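Local coordinates for periplasmic protein TorT (Vibrio parahaemolyticus, PDB 3O1I) that probably binds a small solute in the periplasm and, as in related TorT proteins, may help a sensor kinase detect trimethylamine N-oxide, at residues G135-A140 against N194-V199; Y125-H130 against E160-S165; G222-Y227 against V241-T246. All coordinates share one frame; numbering follows the deposited sequence.

Contact 1 (G135-A140 against N194-V199); sequences GKTNIA and NIDYIV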
ATOM      1  N   GLY D 135     -23.245  -3.771 -45.865  1.00 83.48           N
ATOM      2  CA  GLY D 135     -24.183  -3.762 -44.754  1.00 82.13           C
ATOM      3  C   GLY D 135     -23.650  -2.944 -43.591  1.00 81.56           C
ATOM      4  O   GLY D 135     -22.605  -3.283 -43.030  1.00 81.75           O
ATOM      5  N   LYS D 136     -24.354  -1.873 -43.228  1.00 80.28           N
ATOM      6  CA  LYS D 136     -23.930  -1.013 -42.127  1.00 79.54           C
ATOM      7  C   LYS D 136     -23.338  -1.794 -40.966  1.00 79.39           C
ATOM      8  O   LYS D 136     -24.000  -2.641 -40.372  1.00 79.98           O
ATOM      9  CB  LYS D 136     -25.098  -0.173 -41.614  1.00 79.84           C
ATOM     10  CG  LYS D 136     -24.769   0.584 -40.334  1.00 79.87           C
ATOM     11  CD  LYS D 136     -25.755   1.703 -40.057  1.00 80.05           C
ATOM     12  CE  LYS D 136     -25.355   2.473 -38.807  1.00 79.56           C
ATOM     13  NZ  LYS D 136     -26.228   3.655 -38.602  1.00 79.81           N
ATOM     14  N   THR D 137     -22.086  -1.494 -40.639  1.00 78.62           N
ATOM     15  CA  THR D 137     -21.394  -2.172 -39.554  1.00 77.68           C
ATOM     16  C   THR D 137     -21.038  -1.177 -38.452  1.00 77.44           C
ATOM     17  O   THR D 137     -20.237  -0.268 -38.664  1.00 78.04           O
ATOM     18  CB  THR D 137     -20.102  -2.847 -40.078  1.00 77.29           C
ATOM     19  OG1 THR D 137     -20.428  -3.735 -41.155  1.00 76.53           O
ATOM     20  CG2 THR D 137     -19.416  -3.637 -38.978  1.00 76.95           C
ATOM     21  N   ASN D 138     -21.640  -1.345 -37.277  1.00 77.38           N
ATOM     22  CA  ASN D 138     -21.371  -0.458 -36.147  1.00 76.98           C
ATOM     23  C   ASN D 138     -20.110  -0.897 -35.413  1.00 75.75           C
ATOM     24  O   ASN D 138     -19.973  -2.057 -35.015  1.00 75.11           O
ATOM     25  CB  ASN D 138     -22.566  -0.426 -35.188  1.00 78.25           C
ATOM     26  CG  ASN D 138     -23.777   0.269 -35.792  1.00 80.40           C
ATOM     27  OD1 ASN D 138     -23.680   1.397 -36.272  1.00 81.65           O
ATOM     28  ND2 ASN D 138     -24.922  -0.403 -35.770  1.00 82.71           N
ATOM     29  N   ILE D 139     -19.189   0.045 -35.240  1.00 74.11           N
ATOM     30  CA  ILE D 139     -17.916  -0.237 -34.591  1.00 72.76           C
ATOM     31  C   ILE D 139     -17.676   0.673 -33.374  1.00 70.08           C
ATOM     32  O   ILE D 139     -18.230   1.774 -33.284  1.00 68.28           O
ATOM     33  CB  ILE D 139     -16.763  -0.075 -35.626  1.00 74.17           C
ATOM     34  CG1 ILE D 139     -15.459  -0.630 -35.056  1.00 75.54           C
ATOM     35  CG2 ILE D 139     -16.609   1.403 -36.013  1.00 75.00           C
ATOM     36  CD1 ILE D 139     -14.250  -0.390 -35.940  1.00 76.72           C
ATOM     37  N   ALA D 140     -16.848   0.205 -32.442  1.00 67.16           N
ATOM     38  CA  ALA D 140     -16.536   0.964 -31.231  1.00 65.61           C
ATOM     39  C   ALA D 140     -15.049   1.278 -31.121  1.00 63.57           C
ATOM     40  O   ALA D 140     -14.226   0.373 -31.167  1.00 63.43           O
ATOM     41  CB  ALA D 140     -16.986   0.184 -30.002  1.00 65.10           C
ATOM     42  N   ASN D 194     -25.212  -2.563 -30.012  1.00 81.77           N
ATOM     43  CA  ASN D 194     -25.013  -2.455 -31.463  1.00 83.26           C
ATOM     44  C   ASN D 194     -23.589  -2.708 -31.943  1.00 82.85           C
ATOM     45  O   ASN D 194     -23.326  -2.682 -33.143  1.00 83.83           O
ATOM     46  CB  ASN D 194     -25.391  -1.060 -31.949  1.00 85.89           C
ATOM     47  CG  ASN D 194     -26.630  -0.535 -31.290  1.00 89.60           C
ATOM     48  OD1 ASN D 194     -27.731  -1.034 -31.524  1.00 90.58           O
ATOM     49  ND2 ASN D 194     -26.463   0.484 -30.447  1.00 91.92           N
ATOM     50  N   ILE D 195     -22.666  -2.947 -31.024  1.00 81.33           N
ATOM     51  CA  ILE D 195     -21.281  -3.130 -31.419  1.00 79.19           C
ATOM     52  C   ILE D 195     -20.918  -4.431 -32.105  1.00 78.08           C
ATOM     53  O   ILE D 195     -21.075  -5.517 -31.548  1.00 76.67           O
ATOM     54  CB  ILE D 195     -20.342  -2.936 -30.223  1.00 78.63           C
ATOM     55  CG1 ILE D 195     -20.693  -1.627 -29.511  1.00 78.22           C
ATOM     56  CG2 ILE D 195     -18.894  -2.919 -30.695  1.00 77.47           C
ATOM     57  CD1 ILE D 195     -20.780  -0.422 -30.439  1.00 76.13           C
ATOM     58  N   ASP D 196     -20.408  -4.286 -33.326  1.00 77.64           N
ATOM     59  CA  ASP D 196     -19.960  -5.404 -34.146  1.00 77.18           C
ATOM     60  C   ASP D 196     -18.474  -5.630 -33.875  1.00 76.27           C
ATOM     61  O   ASP D 196     -18.059  -6.740 -33.525  1.00 75.60           O
ATOM     62  CB  ASP D 196     -20.171  -5.087 -35.626  1.00 77.53           C
ATOM     63  CG  ASP D 196     -21.636  -5.018 -36.001  1.00 78.99           C
ATOM     64  OD1 ASP D 196     -22.311  -6.065 -35.925  1.00 79.17           O
ATOM     65  OD2 ASP D 196     -22.115  -3.921 -36.367  1.00 79.35           O
ATOM     66  N   TYR D 197     -17.684  -4.564 -34.032  1.00 75.04           N
ATOM     67  CA  TYR D 197     -16.238  -4.612 -33.801  1.00 72.43           C
ATOM     68  C   TYR D 197     -15.772  -3.578 -32.784  1.00 70.74           C
ATOM     69  O   TYR D 197     -16.442  -2.569 -32.538  1.00 71.03           O
ATOM     70  CB  TYR D 197     -15.456  -4.332 -35.091  1.00 71.92           C
ATOM     71  CG  TYR D 197     -15.747  -5.247 -36.246  1.00 71.06           C
ATOM     72  CD1 TYR D 197     -16.445  -4.784 -37.361  1.00 70.91           C
ATOM     73  CD2 TYR D 197     -15.300  -6.563 -36.244  1.00 70.98           C
ATOM     74  CE1 TYR D 197     -16.684  -5.611 -38.451  1.00 71.94           C
ATOM     75  CE2 TYR D 197     -15.534  -7.403 -37.326  1.00 71.67           C
ATOM     76  CZ  TYR D 197     -16.224  -6.924 -38.429  1.00 72.71           C
ATOM     77  OH  TYR D 197     -16.430  -7.753 -39.509  1.00 72.95           O
ATOM     78  N   ILE D 198     -14.603  -3.846 -32.211  1.00 68.84           N
ATOM     79  CA  ILE D 198     -13.959  -2.945 -31.269  1.00 66.76           C
ATOM     80  C   ILE D 198     -12.534  -2.765 -31.792  1.00 65.61           C
ATOM     81  O   ILE D 198     -11.779  -3.735 -31.928  1.00 63.76           O
ATOM     82  CB  ILE D 198     -13.831  -3.523 -29.835  1.00 67.00           C
ATOM     83  CG1 ILE D 198     -15.195  -3.813 -29.224  1.00 66.98           C
ATOM     84  CG2 ILE D 198     -13.119  -2.518 -28.944  1.00 65.08           C
ATOM     85  CD1 ILE D 198     -15.082  -4.505 -27.867  1.00 67.31           C
ATOM     86  N   VAL D 199     -12.176  -1.531 -32.113  1.00 64.40           N
ATOM     87  CA  VAL D 199     -10.825  -1.238 -32.564  1.00 63.32           C
ATOM     88  C   VAL D 199     -10.189  -0.341 -31.519  1.00 61.15           C
ATOM     89  O   VAL D 199     -10.646   0.781 -31.289  1.00 59.76           O
ATOM     90  CB  VAL D 199     -10.803  -0.533 -33.938  1.00 64.30           C
ATOM     91  CG1 VAL D 199     -11.213  -1.508 -35.004  1.00 66.92           C
ATOM     92  CG2 VAL D 199     -11.737   0.657 -33.952  1.00 64.79           C
TER
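Asn138 and Asp196 exchange two hydrogen bonds at the entry to this pairing. Asp196 N donates to Asn138 O at 2.8 Å. In return, Asn138 N gives a bent bond (132° at the hydrogen) to Asp196 OD2, 2.8 Å away, which accepts through its anti lone pair. With CG beside its own backbone N (chi1 -68°), Asp196 presents its carboxylate to the N-H of Asn138. Farther on, both bonds are backbone to backbone: Ala140 N to Tyr197 O (2.8 Å) and Val199 N to Ala140 O (3.0 Å). These belong to the parallel sheet of one lobe of a periplasmic binding protein of the LacI-like type, in which strands 137-142 and 197-200 are the two central neighbours. Apolar packing occupies both faces. On one, Ile139 CG1 lies against Tyr197 CB, while its CD1 touches both methyls of Val199, the two side chains crossing at about a right angle. Thr137 CG2 approaches the Tyr197 ring obliquely, 3.4 Å from CE1; the hydroxyl of that ring is hydrogen-bonded to His130 NE2. Leu126 of helix 116-127 packs over this face. On the opposite one, Ala140 CB meets Ile195 CG2 at 3.7 Å beneath Val189 of helix 179-192.

Contact 2 (Y125-H130 against E160-S165); sequences YLAERH and EAIKNS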
ATOM      1  N   TYR D 125      -8.425  -2.814 -43.179  1.00 66.00           N
ATOM      2  CA  TYR D 125      -8.825  -4.204 -42.980  1.00 65.23           C
ATOM      3  C   TYR D 125     -10.332  -4.334 -42.827  1.00 66.65           C
ATOM      4  O   TYR D 125     -10.928  -5.311 -43.273  1.00 67.19           O
ATOM      5  CB  TYR D 125      -8.165  -4.796 -41.736  1.00 62.18           C
ATOM      6  CG  TYR D 125      -8.749  -6.131 -41.311  1.00 59.28           C
ATOM      7  CD1 TYR D 125      -8.052  -7.319 -41.525  1.00 57.79           C
ATOM      8  CD2 TYR D 125      -9.992  -6.203 -40.674  1.00 57.81           C
ATOM      9  CE1 TYR D 125      -8.572  -8.548 -41.110  1.00 57.44           C
ATOM     10  CE2 TYR D 125     -10.525  -7.425 -40.257  1.00 57.12           C
ATOM     11  CZ  TYR D 125      -9.807  -8.593 -40.475  1.00 57.27           C
ATOM     12  OH  TYR D 125     -10.300  -9.801 -40.029  1.00 55.63           O
ATOM     13  N   LEU D 126     -10.952  -3.360 -42.179  1.00 68.20           N
ATOM     14  CA  LEU D 126     -12.385  -3.429 -41.978  1.00 69.49           C
ATOM     15  C   LEU D 126     -13.172  -2.899 -43.167  1.00 71.39           C
ATOM     16  O   LEU D 126     -14.291  -3.347 -43.416  1.00 72.84           O
ATOM     17  CB  LEU D 126     -12.770  -2.686 -40.699  1.00 66.60           C
ATOM     18  CG  LEU D 126     -12.220  -3.329 -39.422  1.00 64.16           C
ATOM     19  CD1 LEU D 126     -12.518  -2.422 -38.255  1.00 64.39           C
ATOM     20  CD2 LEU D 126     -12.831  -4.700 -39.200  1.00 60.91           C
ATOM     21  N   ALA D 127     -12.594  -1.954 -43.902  1.00 72.95           N
ATOM     22  CA  ALA D 127     -13.275  -1.395 -45.068  1.00 74.74           C
ATOM     23  C   ALA D 127     -13.261  -2.432 -46.191  1.00 76.26           C
ATOM     24  O   ALA D 127     -14.042  -2.359 -47.139  1.00 76.38           O
ATOM     25  CB  ALA D 127     -12.571  -0.126 -45.518  1.00 73.21           C
ATOM     26  N   GLU D 128     -12.358  -3.399 -46.060  1.00 77.59           N
ATOM     27  CA  GLU D 128     -12.182  -4.464 -47.036  1.00 78.90           C
ATOM     28  C   GLU D 128     -12.997  -5.673 -46.616  1.00 77.75           C
ATOM     29  O   GLU D 128     -13.192  -6.611 -47.382  1.00 77.96           O
ATOM     30  CB  GLU D 128     -10.696  -4.832 -47.113  1.00 82.57           C
ATOM     31  CG  GLU D 128     -10.354  -5.991 -48.044  1.00 89.13           C
ATOM     32  CD  GLU D 128      -8.855  -6.273 -48.106  1.00 91.85           C
ATOM     33  OE1 GLU D 128      -8.237  -6.461 -47.032  1.00 93.30           O
ATOM     34  OE2 GLU D 128      -8.297  -6.312 -49.226  1.00 92.34           O
ATOM     35  N   ARG D 129     -13.471  -5.635 -45.382  1.00 76.69           N
ATOM     36  CA  ARG D 129     -14.262  -6.719 -44.822  1.00 75.59           C
ATOM     37  C   ARG D 129     -15.730  -6.292 -44.838  1.00 75.77           C
ATOM     38  O   ARG D 129     -16.635  -7.105 -44.674  1.00 74.47           O
ATOM     39  CB  ARG D 129     -13.796  -6.978 -43.389  1.00 74.51           C
ATOM     40  CG  ARG D 129     -14.380  -8.207 -42.723  1.00 73.62           C
ATOM     41  CD  ARG D 129     -14.222  -8.112 -41.206  1.00 71.42           C
ATOM     42  NE  ARG D 129     -14.589  -9.350 -40.526  1.00 68.90           N
ATOM     43  CZ  ARG D 129     -13.922 -10.488 -40.663  1.00 68.71           C
ATOM     44  NH1 ARG D 129     -12.863 -10.527 -41.453  1.00 70.19           N
ATOM     45  NH2 ARG D 129     -14.310 -11.581 -40.020  1.00 67.70           N
ATOM     46  N   HIS D 130     -15.947  -4.998 -45.041  1.00 76.28           N
ATOM     47  CA  HIS D 130     -17.284  -4.429 -45.067  1.00 77.11           C
ATOM     48  C   HIS D 130     -17.382  -3.301 -46.073  1.00 78.12           C
ATOM     49  O   HIS D 130     -17.640  -2.144 -45.723  1.00 77.34           O
ATOM     50  CB  HIS D 130     -17.659  -3.928 -43.679  1.00 77.13           C
ATOM     51  CG  HIS D 130     -17.993  -5.026 -42.728  1.00 78.00           C
ATOM     52  ND1 HIS D 130     -19.170  -5.736 -42.807  1.00 78.13           N
ATOM     53  CD2 HIS D 130     -17.280  -5.583 -41.721  1.00 79.20           C
ATOM     54  CE1 HIS D 130     -19.170  -6.685 -41.887  1.00 80.27           C
ATOM     55  NE2 HIS D 130     -18.035  -6.614 -41.215  1.00 80.19           N
ATOM     56  N   GLU D 160      -9.508   7.839 -42.483  1.00 86.60           N
ATOM     57  CA  GLU D 160      -9.376   7.809 -43.938  1.00 88.06           C
ATOM     58  C   GLU D 160      -9.694   6.448 -44.526  1.00 87.65           C
ATOM     59  O   GLU D 160     -10.608   6.307 -45.331  1.00 87.55           O
ATOM     60  CB  GLU D 160      -7.963   8.207 -44.363  1.00 91.05           C
ATOM     61  CG  GLU D 160      -7.576   9.652 -44.056  1.00 96.46           C
ATOM     62  CD  GLU D 160      -8.581  10.673 -44.577  1.00 99.13           C
ATOM     63  OE1 GLU D 160      -9.217  10.418 -45.627  1.00 99.64           O
ATOM     64  OE2 GLU D 160      -8.720  11.743 -43.940  1.00101.52           O
ATOM     65  N   ALA D 161      -8.929   5.445 -44.120  1.00 87.60           N
ATOM     66  CA  ALA D 161      -9.118   4.089 -44.612  1.00 88.25           C
ATOM     67  C   ALA D 161     -10.532   3.542 -44.416  1.00 89.53           C
ATOM     68  O   ALA D 161     -10.896   2.541 -45.027  1.00 90.93           O
ATOM     69  CB  ALA D 161      -8.117   3.163 -43.943  1.00 86.16           C
ATOM     70  N   ILE D 162     -11.332   4.199 -43.583  1.00 90.84           N
ATOM     71  CA  ILE D 162     -12.687   3.729 -43.290  1.00 91.44           C
ATOM     72  C   ILE D 162     -13.810   4.586 -43.870  1.00 92.42           C
ATOM     73  O   ILE D 162     -14.951   4.135 -43.945  1.00 92.73           O
ATOM     74  CB  ILE D 162     -12.905   3.641 -41.735  1.00 90.65           C
ATOM     75  CG1 ILE D 162     -12.037   2.532 -41.137  1.00 90.47           C
ATOM     76  CG2 ILE D 162     -14.369   3.387 -41.403  1.00 89.99           C
ATOM     77  CD1 ILE D 162     -12.528   1.133 -41.426  1.00 90.14           C
ATOM     78  N   LYS D 163     -13.499   5.799 -44.312  1.00 93.71           N
ATOM     79  CA  LYS D 163     -14.555   6.692 -44.788  1.00 95.24           C
ATOM     80  C   LYS D 163     -15.501   6.237 -45.892  1.00 95.78           C
ATOM     81  O   LYS D 163     -16.719   6.252 -45.695  1.00 96.34           O
ATOM     82  CB  LYS D 163     -13.982   8.070 -45.142  1.00 95.37           C
ATOM     83  CG  LYS D 163     -13.304   8.211 -46.485  1.00 95.44           C
ATOM     84  CD  LYS D 163     -13.025   9.686 -46.717  1.00 95.44           C
ATOM     85  CE  LYS D 163     -12.415   9.958 -48.069  1.00 95.77           C
ATOM     86  NZ  LYS D 163     -12.169  11.417 -48.226  1.00 96.10           N
ATOM     87  N   ASN D 164     -14.976   5.839 -47.045  1.00 95.57           N
ATOM     88  CA  ASN D 164     -15.859   5.418 -48.123  1.00 95.69           C
ATOM     89  C   ASN D 164     -16.163   3.926 -48.076  1.00 94.78           C
ATOM     90  O   ASN D 164     -15.676   3.144 -48.891  1.00 95.33           O
ATOM     91  CB  ASN D 164     -15.268   5.808 -49.483  1.00 97.69           C
ATOM     92  CG  ASN D 164     -15.136   7.321 -49.655  1.00 98.73           C
ATOM     93  OD1 ASN D 164     -16.087   8.072 -49.425  1.00 99.07           O
ATOM     94  ND2 ASN D 164     -13.956   7.768 -50.071  1.00 99.11           N
ATOM     95  N   SER D 165     -16.982   3.544 -47.105  1.00 93.42           N
ATOM     96  CA  SER D 165     -17.379   2.158 -46.927  1.00 92.20           C
ATOM     97  C   SER D 165     -18.581   2.117 -45.989  1.00 91.72           C
ATOM     98  O   SER D 165     -19.050   3.159 -45.530  1.00 91.98           O
ATOM     99  CB  SER D 165     -16.220   1.340 -46.354  1.00 91.96           C
ATOM    100  OG  SER D 165     -15.714   1.927 -45.172  1.00 91.42           O
TER
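Ala127 points its CB toward segment 160-165, where the methyl meets Ala161 O at 3.2 Å and Ser165 OG at 3.8 Å. The side chain here is only a methyl, and the backbones come close, with Ala127 CA and Ile162 CA 5.5 Å apart. Ile162 approaches from beside it. Its CB is turned neither at nor away from the other segment, but CG1 sits beside the backbone N, and chi2 (-74°) then sets CD1, which meets Leu126 CB at 3.9 Å. The same CD1 lies 4.0 Å from Ala127 N. Ser165 also directs its CB at the other segment, reaching His130 O at 3.8 Å. Its OG, held between backbone N and carbonyl carbon (chi1 54°), turns back to donate to Ile162 O at 2.6 Å from above the carbonyl plane. The hydroxyl thus engages a carbonyl of its own segment, with the Ala127 methyl close by. Leu126, Ile162 and His130 also touch Ile167 of strand 167-172, which lies on the sheet side of the contact. The arrangement is that of neighbouring helices packed side by side on one face of a parallel alpha/beta sheet, as in the lobes of periplasmic binding proteins.

Contact 3 (G222-Y227 against V241-T246); sequences GLVSVY and VLFAPT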
ATOM      1  N   GLY D 222     -15.952  -8.473 -32.960  1.00 69.09           N
ATOM      2  CA  GLY D 222     -14.631  -8.687 -33.531  1.00 66.76           C
ATOM      3  C   GLY D 222     -13.616  -7.677 -33.035  1.00 65.42           C
ATOM      4  O   GLY D 222     -13.882  -6.473 -33.049  1.00 65.02           O
ATOM      5  N   LEU D 223     -12.449  -8.169 -32.611  1.00 63.73           N
ATOM      6  CA  LEU D 223     -11.376  -7.323 -32.080  1.00 60.14           C
ATOM      7  C   LEU D 223     -10.290  -6.948 -33.095  1.00 59.77           C
ATOM      8  O   LEU D 223      -9.673  -7.811 -33.722  1.00 59.29           O
ATOM      9  CB  LEU D 223     -10.738  -8.012 -30.875  1.00 56.80           C
ATOM     10  CG  LEU D 223     -11.760  -8.526 -29.857  1.00 54.58           C
ATOM     11  CD1 LEU D 223     -11.037  -9.140 -28.664  1.00 52.55           C
ATOM     12  CD2 LEU D 223     -12.683  -7.381 -29.431  1.00 53.90           C
ATOM     13  N   VAL D 224     -10.060  -5.645 -33.235  1.00 59.76           N
ATOM     14  CA  VAL D 224      -9.066  -5.109 -34.153  1.00 58.67           C
ATOM     15  C   VAL D 224      -8.136  -4.160 -33.397  1.00 58.79           C
ATOM     16  O   VAL D 224      -8.570  -3.103 -32.932  1.00 59.65           O
ATOM     17  CB  VAL D 224      -9.759  -4.348 -35.309  1.00 58.29           C
ATOM     18  CG1 VAL D 224      -8.740  -3.598 -36.151  1.00 57.87           C
ATOM     19  CG2 VAL D 224     -10.531  -5.325 -36.172  1.00 57.00           C
ATOM     20  N   SER D 225      -6.865  -4.549 -33.288  1.00 57.79           N
ATOM     21  CA  SER D 225      -5.829  -3.771 -32.600  1.00 58.22           C
ATOM     22  C   SER D 225      -5.292  -2.624 -33.459  1.00 57.31           C
ATOM     23  O   SER D 225      -5.375  -2.681 -34.683  1.00 58.32           O
ATOM     24  CB  SER D 225      -4.664  -4.697 -32.241  1.00 58.90           C
ATOM     25  OG  SER D 225      -4.282  -4.571 -30.882  1.00 60.09           O
ATOM     26  N   VAL D 226      -4.734  -1.594 -32.827  1.00 55.59           N
ATOM     27  CA  VAL D 226      -4.165  -0.477 -33.577  1.00 54.29           C
ATOM     28  C   VAL D 226      -2.640  -0.614 -33.575  1.00 53.94           C
ATOM     29  O   VAL D 226      -1.925   0.200 -34.171  1.00 52.66           O
ATOM     30  CB  VAL D 226      -4.580   0.871 -32.984  1.00 56.18           C
ATOM     31  CG1 VAL D 226      -4.087   2.016 -33.856  1.00 58.22           C
ATOM     32  CG2 VAL D 226      -6.086   0.933 -32.891  1.00 60.36           C
ATOM     33  N   TYR D 227      -2.154  -1.658 -32.897  1.00 52.99           N
ATOM     34  CA  TYR D 227      -0.724  -1.988 -32.834  1.00 52.28           C
ATOM     35  C   TYR D 227      -0.578  -3.371 -32.212  1.00 52.28           C
ATOM     36  O   TYR D 227      -1.568  -3.951 -31.778  1.00 52.63           O
ATOM     37  CB  TYR D 227       0.092  -0.920 -32.069  1.00 51.54           C
ATOM     38  CG  TYR D 227      -0.150  -0.794 -30.576  1.00 50.48           C
ATOM     39  CD1 TYR D 227       0.585  -1.560 -29.666  1.00 50.06           C
ATOM     40  CD2 TYR D 227      -1.095   0.111 -30.070  1.00 48.85           C
ATOM     41  CE1 TYR D 227       0.389  -1.430 -28.291  1.00 50.35           C
ATOM     42  CE2 TYR D 227      -1.302   0.247 -28.696  1.00 48.36           C
ATOM     43  CZ  TYR D 227      -0.560  -0.530 -27.811  1.00 50.57           C
ATOM     44  OH  TYR D 227      -0.804  -0.478 -26.448  1.00 51.09           O
ATOM     45  N   VAL D 241      -8.453 -12.637 -31.937  1.00 61.58           N
ATOM     46  CA  VAL D 241      -8.264 -11.300 -32.501  1.00 62.06           C
ATOM     47  C   VAL D 241      -8.324 -11.415 -34.024  1.00 61.13           C
ATOM     48  O   VAL D 241      -7.885 -12.407 -34.587  1.00 61.58           O
ATOM     49  CB  VAL D 241      -6.885 -10.680 -32.099  1.00 62.24           C
ATOM     50  CG1 VAL D 241      -6.801  -9.246 -32.599  1.00 62.74           C
ATOM     51  CG2 VAL D 241      -6.702 -10.707 -30.592  1.00 59.68           C
ATOM     52  N   LEU D 242      -8.862 -10.411 -34.696  1.00 60.93           N
ATOM     53  CA  LEU D 242      -8.945 -10.478 -36.144  1.00 61.86           C
ATOM     54  C   LEU D 242      -7.717  -9.912 -36.834  1.00 63.90           C
ATOM     55  O   LEU D 242      -6.961 -10.638 -37.481  1.00 64.34           O
ATOM     56  CB  LEU D 242     -10.187  -9.741 -36.646  1.00 60.21           C
ATOM     57  CG  LEU D 242     -11.498 -10.315 -36.110  1.00 60.33           C
ATOM     58  CD1 LEU D 242     -12.670  -9.570 -36.697  1.00 58.63           C
ATOM     59  CD2 LEU D 242     -11.577 -11.793 -36.449  1.00 59.18           C
ATOM     60  N   PHE D 243      -7.520  -8.610 -36.686  1.00 66.14           N
ATOM     61  CA  PHE D 243      -6.401  -7.926 -37.319  1.00 67.55           C
ATOM     62  C   PHE D 243      -5.464  -7.260 -36.306  1.00 67.92           C
ATOM     63  O   PHE D 243      -5.696  -7.330 -35.100  1.00 68.24           O
ATOM     64  CB  PHE D 243      -6.964  -6.896 -38.299  1.00 67.95           C
ATOM     65  CG  PHE D 243      -5.920  -6.107 -39.008  1.00 70.07           C
ATOM     66  CD1 PHE D 243      -4.890  -6.748 -39.681  1.00 70.36           C
ATOM     67  CD2 PHE D 243      -5.959  -4.719 -38.997  1.00 70.91           C
ATOM     68  CE1 PHE D 243      -3.897  -6.017 -40.312  1.00 72.11           C
ATOM     69  CE2 PHE D 243      -4.972  -3.979 -39.624  1.00 71.41           C
ATOM     70  CZ  PHE D 243      -3.942  -4.626 -40.290  1.00 72.28           C
ATOM     71  N   ALA D 244      -4.401  -6.633 -36.810  1.00 68.09           N
ATOM     72  CA  ALA D 244      -3.414  -5.942 -35.984  1.00 67.74           C
ATOM     73  C   ALA D 244      -2.177  -5.557 -36.797  1.00 68.54           C
ATOM     74  O   ALA D 244      -1.395  -6.420 -37.213  1.00 68.56           O
ATOM     75  CB  ALA D 244      -2.996  -6.814 -34.808  1.00 66.63           C
ATOM     76  N   PRO D 245      -1.987  -4.252 -37.046  1.00 67.92           N
ATOM     77  CA  PRO D 245      -0.821  -3.810 -37.808  1.00 67.57           C
ATOM     78  C   PRO D 245       0.421  -3.816 -36.924  1.00 68.44           C
ATOM     79  O   PRO D 245       0.427  -3.179 -35.881  1.00 69.54           O
ATOM     80  CB  PRO D 245      -1.203  -2.394 -38.220  1.00 67.26           C
ATOM     81  CG  PRO D 245      -2.002  -1.923 -37.051  1.00 65.76           C
ATOM     82  CD  PRO D 245      -2.903  -3.120 -36.807  1.00 67.48           C
ATOM     83  N   THR D 246       1.469  -4.526 -37.333  1.00 69.32           N
ATOM     84  CA  THR D 246       2.704  -4.568 -36.555  1.00 70.09           C
ATOM     85  C   THR D 246       3.722  -3.581 -37.115  1.00 70.49           C
ATOM     86  O   THR D 246       4.065  -3.656 -38.298  1.00 70.46           O
ATOM     87  CB  THR D 246       3.348  -5.951 -36.603  1.00 70.54           C
ATOM     88  OG1 THR D 246       4.596  -5.921 -35.904  1.00 71.18           O
ATOM     89  CG2 THR D 246       3.608  -6.350 -38.033  1.00 72.28           C
TER
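Leu223, Pro245 and Leu242 lose the most surface in this contact, and they engage its two ends. Leu223 acts mainly through its backbone: its carbonyl O receives Leu242 N at 2.9 Å in a nearly straight bond (163° at the hydrogen), with the donor almost in line with C=O. Val241 CG1 lies 3.4 Å from the same oxygen. Leu242 points its CB at the other segment, and CG beside the backbone N (chi1 -60°) leads on to CD1, which rests 3.8 Å from Gly222 CA. At the far end Pro245 sets its ring against the end of strand 222-225 and the residue after it, CD 3.3 Å from Ser225 O and CG 3.6 Å from Val226 O. Between these ends, Ser225 CB meets Ala244 CB at 3.7 Å, and Val224 CG1 comes to the edge of the Phe243 ring near its plane, 4.1 Å from CD2. Ser225 OG donates to Tyr227 O within its own segment. Strand 222-225, outermost in the parallel sheet of this chain, has strand 197-200 on one side, bonded through Gly222 and Val224, and segment 241-246 on the other. Helix 230-236 leads to that segment, which runs roughly the same way (35° apart). Leu223 packs on helix 202-214, Ser225 and Ala244 on Val232 of helix 230-236, and the Phe243 ring meets that of Tyr125 of helix 116-127, the planes nearly parallel.

All three contacts belong to one lobe, with centres about 12 Å apart for contacts 1 and 2 and about 14 Å for either with contact 3. Contacts 1 and 2 interlock along the chain, their segments following in the order 125-130, 135-140, 160-165, 194-199; contact 3 comes afterwards. Contact 1 joins the central strands of the parallel sheet, and contact 3 attaches segment 241-246 beside strand 222-225. Backbone bonds from Asp196 O to Gly222 N and from Ile198 N to Gly222 O put both in one sheet. The helices of contact 2 lie on the face that carries Ile139, Tyr197 and Val199; helix 116-127 reaches contact 1 through Leu126 and contact 3 through Tyr125.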